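Local coordinates for glycoside transferase (Listeria monocytogenes, PDB 6R2M), which is a glycoside hydrolase, probably acting outside the cell on exopolysaccharide, at residues T269-F272 and N273-Q277. Sequence-based numbering, arbitrary orientation.
Sequences TQYF and NKTNQ
Helix 262-274 unwinds here: Asn273 N, Lys274 N and Thr275 N still bond to Thr269 O, Gln270 O and Tyr271 O, before the chain turns over through Asn276, in the left-handed region (phi 65°), and Gln277 N bonds back to Phe272 O at 2.9 Å. That six-to-one bond with its left-handed residue marks a Schellman motif, and Gln277, the N-cap of helix 278-290, makes the connection between the two helices very short.

Thr275 closes the last turn with its hydroxyl and its methyl. Thr275 OG1 lies between its own backbone N and carbonyl carbon, which brings the hydroxyl over the last turn, where it donates to Tyr271 O (2.8 Å). Tyr271 O accepts a second hydrogen bond, from Thr275 N at 3.0 Å, and the two donors reach it from opposite faces of its plane. The methyl Thr275 CG2 meanwhile rests above one face of the Tyr271 ring, offset toward the rim, 4.1 Å from Tyr271 CE1.

The Gln277 side chain, extended beyond CG, crosses Phe272 obliquely. Gln277 CD and NE2 each lie 3.5 Å from Phe272 CD1, NE2 at the ring edge and in its plane, with the amide turned 74° from the ring. Leu238 of helix 228-241 and Thr284 of helix 278-290 also touch Phe272. The amide is fixed at both ends: OE1 accepts from Gln235 and Asn280, while NE2 bonds to Asp231, whose OD1 also binds Tyr271 OH, so a single carboxylate ties the helix end to helix 228-241. Gln277 NE2 also donates to Thr275 OG1 at 3.1 Å (N-H...O angle 153°), leaving that hydroxyl as acceptor from Gln277 and donor to Tyr271 O.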
ATOM      1  N   THR A 269      -8.089  -9.894  -4.521  1.00  8.27           N
ATOM      2  CA  THR A 269      -7.724 -10.421  -5.823  1.00  9.31           C
ATOM      3  C   THR A 269      -6.233 -10.731  -5.880  1.00 10.49           C
ATOM      4  O   THR A 269      -5.834 -11.820  -6.311  1.00  9.88           O
ATOM      5  CB  THR A 269      -8.148  -9.422  -6.894  1.00  8.55           C
ATOM      6  OG1 THR A 269      -9.577  -9.290  -6.831  1.00  8.57           O
ATOM      7  CG2 THR A 269      -7.734  -9.891  -8.279  1.00 13.65           C
ATOM      8  N   GLN A 270      -5.399  -9.803  -5.386  1.00  9.04           N
ATOM      9  CA  GLN A 270      -3.957 -10.038  -5.308  1.00  9.26           C
ATOM     10  C   GLN A 270      -3.630 -11.232  -4.418  1.00 10.02           C
ATOM     11  O   GLN A 270      -2.777 -12.058  -4.760  1.00 10.59           O
ATOM     12  CB  GLN A 270      -3.241  -8.798  -4.772  1.00 10.17           C
ATOM     13  CG  GLN A 270      -3.408  -7.575  -5.640  1.00 11.78           C
ATOM     14  CD  GLN A 270      -2.853  -6.318  -4.983  1.00 12.94           C
ATOM     15  OE1 GLN A 270      -1.917  -6.377  -4.190  1.00 18.97           O
ATOM     16  NE2 GLN A 270      -3.443  -5.175  -5.306  1.00 14.55           N
ATOM     17  N   TYR A 271      -4.306 -11.332  -3.274  1.00  7.37           N
ATOM     18  CA  TYR A 271      -4.032 -12.395  -2.314  1.00  7.52           C
ATOM     19  C   TYR A 271      -4.410 -13.762  -2.878  1.00  7.45           C
ATOM     20  O   TYR A 271      -3.643 -14.733  -2.770  1.00  8.71           O
ATOM     21  CB  TYR A 271      -4.805 -12.098  -1.027  1.00  5.83           C
ATOM     22  CG  TYR A 271      -4.913 -13.237  -0.027  1.00  6.63           C
ATOM     23  CD1 TYR A 271      -3.934 -13.420   0.942  1.00  9.29           C
ATOM     24  CD2 TYR A 271      -6.012 -14.098  -0.035  1.00  8.02           C
ATOM     25  CE1 TYR A 271      -4.043 -14.424   1.881  1.00  9.32           C
ATOM     26  CE2 TYR A 271      -6.124 -15.117   0.892  1.00  5.91           C
ATOM     27  CZ  TYR A 271      -5.137 -15.275   1.840  1.00  6.49           C
ATOM     28  OH  TYR A 271      -5.258 -16.293   2.755  1.00  8.71           O
ATOM     29  N   PHE A 272      -5.592 -13.861  -3.490  1.00  7.59           N
ATOM     30  CA  PHE A 272      -6.004 -15.148  -4.032  1.00  7.64           C
ATOM     31  C   PHE A 272      -5.110 -15.560  -5.191  1.00 10.30           C
ATOM     32  O   PHE A 272      -4.777 -16.737  -5.327  1.00 10.87           O
ATOM     33  CB  PHE A 272      -7.477 -15.081  -4.456  1.00  7.53           C
ATOM     34  CG  PHE A 272      -8.435 -15.164  -3.307  1.00  8.70           C
ATOM     35  CD1 PHE A 272      -8.195 -16.033  -2.250  1.00  6.41           C
ATOM     36  CD2 PHE A 272      -9.580 -14.371  -3.275  1.00  7.65           C
ATOM     37  CE1 PHE A 272      -9.100 -16.121  -1.193  1.00  8.34           C
ATOM     38  CE2 PHE A 272     -10.476 -14.465  -2.225  1.00  9.20           C
ATOM     39  CZ  PHE A 272     -10.231 -15.332  -1.179  1.00 10.67           C
ATOM     40  N   ASN A 273      -4.631 -14.602  -5.980  1.00 12.14           N
ATOM     41  CA  ASN A 273      -3.745 -14.979  -7.074  1.00 13.39           C
ATOM     42  C   ASN A 273      -2.351 -15.360  -6.569  1.00 17.18           C
ATOM     43  O   ASN A 273      -1.728 -16.283  -7.107  1.00 18.56           O
ATOM     44  CB  ASN A 273      -3.723 -13.858  -8.105  1.00 18.29           C
ATOM     45  CG  ASN A 273      -5.060 -13.739  -8.833  1.00 19.51           C
ATOM     46  OD1 ASN A 273      -5.767 -14.737  -9.008  1.00 25.22           O
ATOM     47  ND2 ASN A 273      -5.417 -12.531  -9.241  1.00 19.46           N
ATOM     48  N   LYS A 274      -1.867 -14.713  -5.505  1.00 12.82           N
ATOM     49  CA  LYS A 274      -0.576 -15.090  -4.933  1.00 13.21           C
ATOM     50  C   LYS A 274      -0.618 -16.464  -4.273  1.00 11.21           C
ATOM     51  O   LYS A 274       0.403 -17.160  -4.230  1.00 13.95           O
ATOM     52  CB  LYS A 274      -0.122 -14.049  -3.903  1.00 14.37           C
ATOM     53  CG  LYS A 274       0.292 -12.706  -4.508  1.00 24.99           C
ATOM     54  CD  LYS A 274       0.211 -11.582  -3.486  1.00 27.00           C
ATOM     55  CE  LYS A 274       1.291 -11.714  -2.422  1.00 24.54           C
ATOM     56  NZ  LYS A 274       2.617 -11.267  -2.942  1.00 30.10           N
ATOM     57  N   THR A 275      -1.770 -16.861  -3.729  1.00 10.98           N
ATOM     58  CA  THR A 275      -1.879 -18.074  -2.930  1.00 13.08           C
ATOM     59  C   THR A 275      -2.527 -19.226  -3.690  1.00 15.03           C
ATOM     60  O   THR A 275      -2.983 -20.191  -3.067  1.00 12.88           O
ATOM     61  CB  THR A 275      -2.644 -17.779  -1.641  1.00  9.40           C
ATOM     62  OG1 THR A 275      -3.985 -17.357  -1.950  1.00  9.48           O
ATOM     63  CG2 THR A 275      -1.941 -16.666  -0.887  1.00 11.00           C
ATOM     64  N   ASN A 276      -2.570 -19.134  -5.020  1.00 15.98           N
ATOM     65  CA  ASN A 276      -3.005 -20.235  -5.876  1.00 16.97           C
ATOM     66  C   ASN A 276      -4.473 -20.570  -5.634  1.00 17.37           C
ATOM     67  O   ASN A 276      -4.858 -21.733  -5.512  1.00 16.35           O
ATOM     68  CB  ASN A 276      -2.111 -21.463  -5.678  1.00 20.20           C
ATOM     69  CG  ASN A 276      -2.246 -22.472  -6.801  1.00 23.70           C
ATOM     70  OD1 ASN A 276      -2.512 -22.106  -7.947  1.00 24.48           O
ATOM     71  ND2 ASN A 276      -2.062 -23.749  -6.478  1.00 28.96           N
ATOM     72  N   GLN A 277      -5.301 -19.534  -5.541  1.00  9.77           N
ATOM     73  CA  GLN A 277      -6.740 -19.693  -5.375  1.00  9.28           C
ATOM     74  C   GLN A 277      -7.427 -19.034  -6.561  1.00 10.42           C
ATOM     75  O   GLN A 277      -8.048 -17.983  -6.422  1.00  9.54           O
ATOM     76  CB  GLN A 277      -7.202 -19.094  -4.040  1.00  8.27           C
ATOM     77  CG  GLN A 277      -6.476 -19.651  -2.828  1.00 12.52           C
ATOM     78  CD  GLN A 277      -7.161 -19.305  -1.515  1.00 11.82           C
ATOM     79  OE1 GLN A 277      -8.340 -19.616  -1.298  1.00 11.95           O
ATOM     80  NE2 GLN A 277      -6.421 -18.642  -0.636  1.00  9.35           N
TER